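Local coordinates for protein 2-hydroxyisobutyryl-CoA synthetase (Aquincola tertiaricarbonis, PDB 6HDX) that belongs to the ANL clan of AMP-binding enzymes, in which a large N-terminal portion is joined to a smaller C-terminal domain, at residues 123-128 and 174-179; 279-284 and 335-340; 323-328 and 344-349. All coordinates share one frame; numbering follows the deposited sequence.

The three contacts lie in the large N-terminal portion, and all of them touch 8LH. Contact 1 comes first along the chain and closes before the other two begin; it joins strand 121-126 to the start of helix 176-187. Contacts 2 and 3 interleave: 335-340 lies at the turn of the hairpin of strands 322-329 and 340-347, with 279-284 packing on it from the loop after strand 271-274, and contact 3 is near the open end. Centres of contacts 1 and 2 are 13 Å apart, of 2 and 3 14 Å, and of 1 and 3 23 Å. Segments distant in sequence are thereby gathered round one ligand, which Lys466 of the C-terminal domain also reaches.

Contact 1. Residues 123-128 and 174-179; sequences HVHGTS and LYMGSW. With 8LH ([[(2~{R},3~{S},4~{R},5~{R})-5-(6-aminopurin-9-yl)-3,4-bis(oxidanyl)oxolan-2-yl]methoxy-oxidanyl-phosphoryl] (2~{R})-2-methyl-3-oxidanyl-propanoate), chain B; HIU ((2R)-3-hydroxy-2-methylpropanoic acid), chain C.
His125 directs the CE1 corner of its ring at Trp179, where that atom stands 3.1 Å above the indole plane, displaced toward the rim. The pair is edge-to-face but well tilted, with 51° between the planes and 4.1 Å between the centroids of the imidazole and the five-membered ring. His123 comes to the six-membered ring of the same tryptophan, also edge first, in a far squarer T-shape at 82°. The two histidines are tied to each other by a hydrogen bond of 2.8 Å between His123 ND1 and His125 NE2. Ser173 O takes both His125 ND1 and Trp179 NE1, so the imidazole of His125 is held at both nitrogens and its rotation is fixed. The His123 ring continues through NE2 to Glu186 of the second subunit, which carries this aromatic cluster to the dimer interface. Strand 121-126 leads here into the glycine-, serine- and threonine-rich loop of the AMP-binding family, whose next residues after Ser128 are not modelled. Met176 crosses His125 at about a right angle: bends at chi2 and chi3 fold the chain back, leaving SD 3.6 Å from His125 CG. Leu174 lays CD2 against the backbone of Gly126 and sends CD1 on toward Thr127 O. Leu174 O receives Gly126 N at 3.1 Å in an almost straight bond (178°). Water 1 bridges Gly126 O, 2.7 Å away, and the amide of Met176. Tyr175 turns from the strand instead, its ring edge in plane with 8LH O4, 3.6 Å from CE1.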
# COMPACT_ATOMS: atom_id res chain seq x y z
N HIS A 123 2.78 -1.61 -13.94
CA HIS A 123 3.11 -1.81 -12.53
C HIS A 123 4.20 -2.83 -12.37
O HIS A 123 4.25 -3.83 -13.10
CB HIS A 123 1.89 -2.32 -11.76
CG HIS A 123 1.08 -1.29 -11.05
ND1 HIS A 123 0.56 -1.54 -9.80
CD2 HIS A 123 0.61 -0.11 -11.49
CE1 HIS A 123 -0.19 -0.50 -9.50
NE2 HIS A 123 -0.19 0.38 -10.49
N VAL A 124 5.06 -2.58 -11.36
CA VAL A 124 6.13 -3.48 -10.95
C VAL A 124 5.81 -3.99 -9.54
O VAL A 124 5.58 -3.20 -8.62
CB VAL A 124 7.57 -2.89 -11.08
CG1 VAL A 124 8.62 -3.92 -10.65
CG2 VAL A 124 7.84 -2.42 -12.51
N HIS A 125 5.73 -5.32 -9.39
CA HIS A 125 5.54 -6.01 -8.12
C HIS A 125 6.48 -7.20 -8.12
O HIS A 125 7.36 -7.29 -8.97
CB HIS A 125 4.07 -6.45 -7.94
CG HIS A 125 3.09 -5.31 -7.93
ND1 HIS A 125 2.80 -4.63 -6.76
CD2 HIS A 125 2.40 -4.76 -8.95
CE1 HIS A 125 1.96 -3.67 -7.12
NE2 HIS A 125 1.66 -3.73 -8.42
N GLY A 126 6.28 -8.14 -7.21
CA GLY A 126 7.11 -9.33 -7.17
C GLY A 126 6.87 -10.24 -5.99
O GLY A 126 5.87 -10.11 -5.28
N THR A 127 7.82 -11.13 -5.75
CA THR A 127 7.84 -12.07 -4.62
C THR A 127 8.94 -11.63 -3.62
O THR A 127 9.87 -10.89 -3.99
CB THR A 127 8.13 -13.50 -5.13
OG1 THR A 127 9.46 -13.54 -5.63
CG2 THR A 127 7.17 -13.94 -6.23
N SER A 128 8.87 -12.12 -2.36
CA SER A 128 9.85 -11.83 -1.30
C SER A 128 10.00 -13.02 -0.34
O SER A 128 9.09 -13.85 -0.23
CB SER A 128 9.48 -10.57 -0.52
OG SER A 128 8.28 -10.70 0.22
N LEU A 174 5.20 -5.37 -2.71
CA LEU A 174 5.48 -6.34 -3.78
C LEU A 174 4.32 -7.33 -3.96
O LEU A 174 4.03 -7.74 -5.07
CB LEU A 174 6.76 -7.13 -3.42
CG LEU A 174 8.10 -6.40 -3.51
CD1 LEU A 174 9.18 -7.25 -2.96
CD2 LEU A 174 8.43 -6.01 -4.96
N TYR A 175 3.67 -7.69 -2.85
CA TYR A 175 2.58 -8.67 -2.75
C TYR A 175 1.35 -8.35 -3.61
O TYR A 175 0.75 -7.28 -3.48
CB TYR A 175 2.21 -8.84 -1.27
CG TYR A 175 1.13 -9.87 -1.01
CD1 TYR A 175 1.32 -11.21 -1.35
CD2 TYR A 175 -0.05 -9.51 -0.38
CE1 TYR A 175 0.35 -12.17 -1.08
CE2 TYR A 175 -1.03 -10.47 -0.08
CZ TYR A 175 -0.82 -11.79 -0.44
OH TYR A 175 -1.77 -12.73 -0.15
N MET A 176 0.95 -9.30 -4.49
CA MET A 176 -0.16 -9.09 -5.43
C MET A 176 -1.55 -9.12 -4.84
O MET A 176 -2.47 -8.55 -5.45
CB MET A 176 -0.09 -10.07 -6.61
CG MET A 176 1.04 -9.76 -7.61
SD MET A 176 0.95 -8.12 -8.37
CE MET A 176 -0.62 -8.21 -9.27
N GLY A 177 -1.72 -9.82 -3.72
CA GLY A 177 -3.00 -10.00 -3.05
C GLY A 177 -3.80 -8.74 -2.83
O GLY A 177 -4.96 -8.65 -3.25
N SER A 178 -3.19 -7.79 -2.11
CA SER A 178 -3.81 -6.50 -1.78
C SER A 178 -4.19 -5.70 -3.05
O SER A 178 -5.34 -5.27 -3.16
CB SER A 178 -2.84 -5.69 -0.93
OG SER A 178 -1.61 -5.58 -1.63
N TRP A 179 -3.24 -5.56 -4.00
CA TRP A 179 -3.44 -4.83 -5.27
C TRP A 179 -4.56 -5.46 -6.07
O TRP A 179 -5.40 -4.74 -6.60
CB TRP A 179 -2.13 -4.75 -6.12
CG TRP A 179 -1.02 -4.01 -5.41
CD1 TRP A 179 0.00 -4.56 -4.71
CD2 TRP A 179 -0.93 -2.59 -5.21
NE1 TRP A 179 0.76 -3.57 -4.12
CE2 TRP A 179 0.20 -2.35 -4.41
CE3 TRP A 179 -1.72 -1.49 -5.62
CZ2 TRP A 179 0.60 -1.05 -4.02
CZ3 TRP A 179 -1.34 -0.21 -5.24
CH2 TRP A 179 -0.18 0.01 -4.47
C1 8LH B . -3.29 -20.61 -0.77
C2 8LH B . -4.40 -19.89 -1.03
C3 8LH B . -5.60 -20.39 -0.65
C4 8LH B . -2.67 -18.77 -1.73
N1 8LH B . -5.72 -21.60 -0.09
N2 8LH B . -3.35 -21.80 -0.13
O1 8LH B . -2.93 -14.08 -2.39
C5 8LH B . -2.97 -14.74 -3.64
C6 8LH B . -1.58 -14.59 -4.28
C7 8LH B . -1.22 -13.12 -4.54
C8 8LH B . -0.49 -15.28 -3.42
O2 8LH B . -0.65 -15.52 -2.22
O3 8LH B . 0.64 -15.60 -4.12
P1 8LH B . 1.97 -16.10 -3.41
O4 8LH B . 2.22 -14.98 -2.34
O5 8LH B . 3.07 -16.33 -4.34
O6 8LH B . 1.61 -17.48 -2.70
C9 8LH B . 0.99 -18.52 -3.46
C10 8LH B . 0.88 -19.73 -2.57
O7 8LH B . 0.14 -19.36 -1.38
C11 8LH B . 0.04 -20.74 -3.25
O8 8LH B . 0.84 -21.54 -4.14
C12 8LH B . -0.48 -21.55 -2.04
O9 8LH B . 0.56 -22.43 -1.45
C13 8LH B . -0.80 -20.42 -1.07
N3 8LH B . -2.23 -19.92 -1.20
N4 8LH B . -4.00 -18.75 -1.61
C14 8LH B . -4.58 -22.35 0.21
N5 8LH B . -6.70 -19.67 -0.85
O1 HIU C . -3.22 -16.30 -4.24
C1 HIU C . -2.20 -15.56 -3.72
O2 HIU C . -1.55 -15.91 -2.73
C2 HIU C . -2.01 -14.17 -4.38
C3 HIU C . -0.62 -13.53 -4.20
C4 HIU C . -3.01 -13.26 -3.72
O3 HIU C . -3.01 -13.49 -2.32
O HOH W 1 3.38 -11.01 -5.16

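Contact 2. Residues 279-284 and 335-340; sequences AEMSPF and QPMIRL. With HIU ((2R)-3-hydroxy-2-methylpropanoic acid), chain C; 8LH ([[(2~{R},3~{S},4~{R},5~{R})-5-(6-aminopurin-9-yl)-3,4-bis(oxidanyl)oxolan-2-yl]methoxy-oxidanyl-phosphoryl] (2~{R})-2-methyl-3-oxidanyl-propanoate), chain B.
Met281 and Met337 are the residues whose CA atoms lie nearest across the contact, 6.9 Å apart, where the type I turn from Ala279 to Ser282 meets the connection between strands 322-329 and 340-347. The turn belongs to the loop after strand 271-274, probably a variant of the YGxTE motif of AMP-binding enzymes. No direct hydrogen bond joins the two segments; side chains do the work. Met281, bent at chi2 (-43°) and again at chi3, curls its thioether inward until SD lies 3.3 Å from Met337 CB. The Met281 and Leu340 side chains pass in opposite directions, with Met281 SD 3.8 Å from Leu340 CD2. Leu340 CD2 also meets Glu280 CB at 3.5 Å, the two side chains crossing at about a right angle, while the carboxylate of Glu280 bends away from the contact. Leu340 packs in addition on Leu100 of helix 97-106, as Met337 does. Arg339 and Leu340 together face Tyr327 as a G1 beta bulge where the returning strand starts. Across the turn, Ala279 O accepts both the amide and the hydroxyl of Ser282 from one face of its plane, bracing the turn ahead of the cis peptide of Pro283. Ala279 N makes a weak bond to 8LH O3. Water 2 links the backbones, donating to Glu280 O at 2.7 Å and to Gln335 O at 2.8 Å.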
# COMPACT_ATOMS: atom_id res chain seq x y z
N ALA A 279 0.46 -15.43 -7.13
CA ALA A 279 0.77 -14.07 -7.56
C ALA A 279 1.13 -14.05 -9.03
O ALA A 279 0.74 -13.11 -9.74
CB ALA A 279 1.94 -13.53 -6.73
N GLU A 280 1.86 -15.08 -9.51
CA GLU A 280 2.26 -15.23 -10.93
C GLU A 280 1.00 -15.37 -11.79
O GLU A 280 0.99 -15.00 -12.97
CB GLU A 280 3.14 -16.48 -11.14
CG GLU A 280 4.51 -16.45 -10.50
CD GLU A 280 4.55 -16.80 -9.01
OE1 GLU A 280 3.48 -17.06 -8.41
OE2 GLU A 280 5.66 -16.79 -8.45
N MET A 281 -0.04 -15.94 -11.19
CA MET A 281 -1.34 -16.20 -11.80
C MET A 281 -2.37 -15.09 -11.59
O MET A 281 -3.56 -15.39 -11.71
CB MET A 281 -1.91 -17.56 -11.34
CG MET A 281 -1.08 -18.77 -11.76
SD MET A 281 -0.43 -18.80 -13.45
CE MET A 281 -1.94 -18.63 -14.45
N SER A 282 -1.97 -13.83 -11.31
CA SER A 282 -2.98 -12.76 -11.21
C SER A 282 -3.67 -12.66 -12.59
O SER A 282 -2.96 -12.73 -13.59
CB SER A 282 -2.35 -11.42 -10.86
OG SER A 282 -1.71 -11.47 -9.60
N PRO A 283 -5.02 -12.58 -12.71
CA PRO A 283 -6.06 -12.52 -11.66
C PRO A 283 -6.13 -13.82 -10.83
O PRO A 283 -6.63 -14.84 -11.29
CB PRO A 283 -7.35 -12.27 -12.46
CG PRO A 283 -7.07 -12.83 -13.84
CD PRO A 283 -5.61 -12.55 -14.07
N PHE A 284 -5.60 -13.77 -9.60
CA PHE A 284 -5.47 -14.92 -8.69
C PHE A 284 -6.79 -15.39 -8.08
O PHE A 284 -6.83 -16.47 -7.50
CB PHE A 284 -4.43 -14.62 -7.58
CG PHE A 284 -4.77 -13.38 -6.80
CD1 PHE A 284 -5.74 -13.41 -5.79
CD2 PHE A 284 -4.14 -12.16 -7.08
CE1 PHE A 284 -6.08 -12.25 -5.10
CE2 PHE A 284 -4.46 -11.02 -6.35
CZ PHE A 284 -5.43 -11.07 -5.37
N GLN A 335 3.95 -11.27 -19.25
CA GLN A 335 4.37 -12.43 -18.44
C GLN A 335 3.27 -13.53 -18.41
O GLN A 335 2.88 -13.96 -17.32
CB GLN A 335 4.82 -12.03 -17.03
CG GLN A 335 6.07 -11.11 -17.01
CD GLN A 335 6.54 -10.79 -15.60
OE1 GLN A 335 5.75 -10.45 -14.72
NE2 GLN A 335 7.83 -10.90 -15.36
N PRO A 336 2.72 -13.97 -19.58
CA PRO A 336 1.66 -15.00 -19.53
C PRO A 336 2.24 -16.32 -19.04
O PRO A 336 3.36 -16.68 -19.41
CB PRO A 336 1.14 -15.07 -20.97
CG PRO A 336 2.28 -14.62 -21.82
CD PRO A 336 3.04 -13.60 -20.99
N MET A 337 1.49 -17.00 -18.16
CA MET A 337 1.87 -18.27 -17.56
C MET A 337 1.12 -19.38 -18.24
O MET A 337 -0.10 -19.35 -18.30
CB MET A 337 1.61 -18.29 -16.04
CG MET A 337 2.46 -17.31 -15.25
SD MET A 337 4.18 -17.84 -15.05
CE MET A 337 4.99 -16.91 -16.40
N ILE A 338 1.87 -20.31 -18.83
CA ILE A 338 1.30 -21.44 -19.55
C ILE A 338 1.76 -22.72 -18.86
O ILE A 338 2.94 -23.09 -18.93
CB ILE A 338 1.59 -21.41 -21.09
CG1 ILE A 338 1.25 -20.03 -21.68
CG2 ILE A 338 0.80 -22.52 -21.79
CD1 ILE A 338 1.82 -19.77 -23.03
N ARG A 339 0.80 -23.39 -18.23
CA ARG A 339 1.00 -24.61 -17.46
C ARG A 339 2.01 -24.35 -16.34
O ARG A 339 2.98 -25.09 -16.19
CB ARG A 339 1.39 -25.86 -18.31
CG ARG A 339 0.50 -26.13 -19.50
CD ARG A 339 -0.28 -27.43 -19.33
NE ARG A 339 0.60 -28.59 -19.29
CZ ARG A 339 0.37 -29.69 -18.58
NH1 ARG A 339 -0.74 -29.80 -17.86
NH2 ARG A 339 1.25 -30.68 -18.59
N LEU A 340 1.79 -23.27 -15.56
CA LEU A 340 2.63 -23.02 -14.39
C LEU A 340 2.23 -24.04 -13.28
O LEU A 340 1.04 -24.16 -12.91
CB LEU A 340 2.53 -21.57 -13.86
CG LEU A 340 3.26 -21.26 -12.52
CD1 LEU A 340 4.78 -21.39 -12.66
CD2 LEU A 340 2.93 -19.86 -12.02
O1 HIU C . -3.22 -16.30 -4.24
C1 HIU C . -2.20 -15.56 -3.72
O2 HIU C . -1.55 -15.91 -2.73
C2 HIU C . -2.01 -14.17 -4.38
C3 HIU C . -0.62 -13.53 -4.20
C4 HIU C . -3.01 -13.26 -3.72
O3 HIU C . -3.01 -13.49 -2.32
C1 8LH B . -3.29 -20.61 -0.77
C2 8LH B . -4.40 -19.89 -1.03
C3 8LH B . -5.60 -20.39 -0.65
C4 8LH B . -2.67 -18.77 -1.73
N1 8LH B . -5.72 -21.60 -0.09
N2 8LH B . -3.35 -21.80 -0.13
O1 8LH B . -2.93 -14.08 -2.39
C5 8LH B . -2.97 -14.74 -3.64
C6 8LH B . -1.58 -14.59 -4.28
C7 8LH B . -1.22 -13.12 -4.54
C8 8LH B . -0.49 -15.28 -3.42
O2 8LH B . -0.65 -15.52 -2.22
O3 8LH B . 0.64 -15.60 -4.12
P1 8LH B . 1.97 -16.10 -3.41
O4 8LH B . 2.22 -14.98 -2.34
O5 8LH B . 3.07 -16.33 -4.34
O6 8LH B . 1.61 -17.48 -2.70
C9 8LH B . 0.99 -18.52 -3.46
C10 8LH B . 0.88 -19.73 -2.57
O7 8LH B . 0.14 -19.36 -1.38
C11 8LH B . 0.04 -20.74 -3.25
O8 8LH B . 0.84 -21.54 -4.14
C12 8LH B . -0.48 -21.55 -2.04
O9 8LH B . 0.56 -22.43 -1.45
C13 8LH B . -0.80 -20.42 -1.07
N3 8LH B . -2.23 -19.92 -1.20
N4 8LH B . -4.00 -18.75 -1.61
C14 8LH B . -4.58 -22.35 0.21
N5 8LH B . -6.70 -19.67 -0.85
O HOH W 2 2.83 -13.79 -14.56

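Contact 3. Residues 323-328 and 344-349; sequences GTPVYT and DLTLWT. With 8LH ([[(2~{R},3~{S},4~{R},5~{R})-5-(6-aminopurin-9-yl)-3,4-bis(oxidanyl)oxolan-2-yl]methoxy-oxidanyl-phosphoryl] (2~{R})-2-methyl-3-oxidanyl-propanoate), chain B.
This contact lies on the beta hairpin of strands 322-329 and 340-347, at the point where Asp344 binds the ribose of 8LH; its Gly-Asp sequence fits a motif of AMP-binding enzymes in which the aspartate holds the ribose. Gly323 and Thr346 form an antiparallel hydrogen-bonded pair: Gly323 N reaches Thr346 O at 2.9 Å, and Thr346 N returns to Gly323 O at 3.0 Å. Beside this pair the strands swing apart in direction, their short axes making 106°. A side chain takes over the next link. Thr324 OG1, set trans to its own amide nitrogen by a chi1 of -169°, donates to Asp344 O at 2.7 Å, in the carbonyl plane and on a lone pair. Pro325 brings CD against Asp344 O, 3.4 Å away, and its CG to Thr346 CG2 at 3.7 Å. With its backbone fixed in this way, Asp344 offers both carboxylate oxygens to the sugar: 8LH O9 donates to OD1 and 8LH O8 to OD2, each at 2.6 Å, one oxygen to each of the two neighbouring hydroxyls. OD2 has a further donor in water 3, 2.8 Å away, which lies in the plane of the Tyr327 ring at its edge and contacts Tyr327 OH. Tyr327 thus supports the carboxylate from a second shell. Strand 304-310 flanks strand 322-329 on the side away from this hairpin partner; beyond strand 340-347 lies strand 366-369, whose Ile366 and Arg369 touch Asp344, and Thr346 OG1 bonds to Gly365 O just before that strand.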
# COMPACT_ATOMS: atom_id res chain seq x y z
N GLY A 323 -4.57 -33.91 -6.48
CA GLY A 323 -3.47 -33.57 -7.36
C GLY A 323 -2.96 -32.16 -7.14
O GLY A 323 -3.36 -31.46 -6.19
N THR A 324 -2.07 -31.73 -8.03
CA THR A 324 -1.47 -30.41 -7.97
C THR A 324 -2.04 -29.47 -9.04
O THR A 324 -1.99 -29.80 -10.22
CB THR A 324 0.08 -30.48 -7.97
OG1 THR A 324 0.58 -29.20 -7.65
CG2 THR A 324 0.68 -30.97 -9.29
N PRO A 325 -2.57 -28.29 -8.64
CA PRO A 325 -3.03 -27.31 -9.66
C PRO A 325 -1.91 -26.83 -10.61
O PRO A 325 -0.80 -26.48 -10.18
CB PRO A 325 -3.56 -26.14 -8.82
CG PRO A 325 -3.84 -26.73 -7.45
CD PRO A 325 -2.78 -27.78 -7.27
N VAL A 326 -2.21 -26.85 -11.90
CA VAL A 326 -1.35 -26.40 -13.00
C VAL A 326 -2.23 -25.33 -13.68
O VAL A 326 -3.41 -25.58 -13.95
CB VAL A 326 -0.87 -27.57 -13.92
CG1 VAL A 326 -0.27 -27.07 -15.23
CG2 VAL A 326 0.11 -28.50 -13.18
N TYR A 327 -1.69 -24.11 -13.83
CA TYR A 327 -2.49 -23.00 -14.31
C TYR A 327 -2.01 -22.35 -15.60
O TYR A 327 -0.80 -22.21 -15.80
CB TYR A 327 -2.58 -21.91 -13.23
CG TYR A 327 -3.07 -22.31 -11.86
CD1 TYR A 327 -4.43 -22.49 -11.60
CD2 TYR A 327 -2.19 -22.37 -10.78
CE1 TYR A 327 -4.90 -22.73 -10.31
CE2 TYR A 327 -2.65 -22.60 -9.48
CZ TYR A 327 -4.00 -22.79 -9.25
OH TYR A 327 -4.45 -23.04 -7.98
N THR A 328 -2.98 -21.91 -16.44
CA THR A 328 -2.73 -21.19 -17.69
C THR A 328 -3.59 -19.93 -17.82
O THR A 328 -4.82 -20.02 -17.77
CB THR A 328 -2.88 -22.10 -18.92
OG1 THR A 328 -1.98 -23.21 -18.81
CG2 THR A 328 -2.62 -21.34 -20.25
N ASP A 344 1.19 -27.17 -5.17
CA ASP A 344 0.22 -27.25 -4.07
C ASP A 344 -0.56 -28.53 -4.17
O ASP A 344 -0.52 -29.18 -5.21
CB ASP A 344 -0.75 -26.06 -4.10
CG ASP A 344 -0.07 -24.73 -3.89
OD1 ASP A 344 0.64 -24.59 -2.90
OD2 ASP A 344 -0.28 -23.81 -4.73
N LEU A 345 -1.31 -28.88 -3.11
CA LEU A 345 -2.17 -30.05 -3.14
C LEU A 345 -3.62 -29.61 -2.97
O LEU A 345 -3.90 -28.70 -2.19
CB LEU A 345 -1.77 -31.11 -2.09
CG LEU A 345 -2.39 -32.49 -2.31
CD1 LEU A 345 -1.73 -33.21 -3.48
CD2 LEU A 345 -2.37 -33.32 -1.05
N THR A 346 -4.52 -30.27 -3.72
CA THR A 346 -5.96 -30.06 -3.68
C THR A 346 -6.68 -31.34 -4.15
O THR A 346 -6.05 -32.30 -4.58
CB THR A 346 -6.37 -28.81 -4.52
OG1 THR A 346 -7.71 -28.45 -4.19
CG2 THR A 346 -6.29 -29.04 -6.02
N LEU A 347 -8.01 -31.30 -4.09
CA LEU A 347 -8.96 -32.28 -4.58
C LEU A 347 -9.96 -31.47 -5.41
O LEU A 347 -10.44 -30.42 -4.95
CB LEU A 347 -9.70 -32.99 -3.43
CG LEU A 347 -10.48 -34.25 -3.83
CD1 LEU A 347 -10.40 -35.30 -2.76
CD2 LEU A 347 -11.93 -33.95 -4.12
N TRP A 348 -10.30 -31.98 -6.60
CA TRP A 348 -11.29 -31.35 -7.45
C TRP A 348 -12.42 -32.31 -7.78
O TRP A 348 -12.21 -33.52 -7.84
CB TRP A 348 -10.68 -30.65 -8.70
CG TRP A 348 -10.20 -31.51 -9.86
CD1 TRP A 348 -9.89 -32.84 -9.85
CD2 TRP A 348 -9.91 -31.04 -11.19
NE1 TRP A 348 -9.45 -33.23 -11.10
CE2 TRP A 348 -9.47 -32.15 -11.94
CE3 TRP A 348 -9.97 -29.78 -11.81
CZ2 TRP A 348 -9.08 -32.04 -13.28
CZ3 TRP A 348 -9.59 -29.67 -13.14
CH2 TRP A 348 -9.14 -30.79 -13.86
N THR A 349 -13.64 -31.77 -7.91
CA THR A 349 -14.86 -32.51 -8.27
C THR A 349 -15.57 -31.70 -9.36
O THR A 349 -15.21 -30.54 -9.60
CB THR A 349 -15.77 -32.72 -7.04
OG1 THR A 349 -16.11 -31.45 -6.48
CG2 THR A 349 -15.14 -33.65 -5.98
C1 8LH B . -3.29 -20.61 -0.77
C2 8LH B . -4.40 -19.89 -1.03
C3 8LH B . -5.60 -20.39 -0.65
C4 8LH B . -2.67 -18.77 -1.73
N1 8LH B . -5.72 -21.60 -0.09
N2 8LH B . -3.35 -21.80 -0.13
O1 8LH B . -2.93 -14.08 -2.39
C5 8LH B . -2.97 -14.74 -3.64
C6 8LH B . -1.58 -14.59 -4.28
C7 8LH B . -1.22 -13.12 -4.54
C8 8LH B . -0.49 -15.28 -3.42
O2 8LH B . -0.65 -15.52 -2.22
O3 8LH B . 0.64 -15.60 -4.12
P1 8LH B . 1.97 -16.10 -3.41
O4 8LH B . 2.22 -14.98 -2.34
O5 8LH B . 3.07 -16.33 -4.34
O6 8LH B . 1.61 -17.48 -2.70
C9 8LH B . 0.99 -18.52 -3.46
C10 8LH B . 0.88 -19.73 -2.57
O7 8LH B . 0.14 -19.36 -1.38
C11 8LH B . 0.04 -20.74 -3.25
O8 8LH B . 0.84 -21.54 -4.14
C12 8LH B . -0.48 -21.55 -2.04
O9 8LH B . 0.56 -22.43 -1.45
C13 8LH B . -0.80 -20.42 -1.07
N3 8LH B . -2.23 -19.92 -1.20
N4 8LH B . -4.00 -18.75 -1.61
C14 8LH B . -4.58 -22.35 0.21
N5 8LH B . -6.70 -19.67 -0.85
O HOH W 3 -2.62 -22.91 -5.95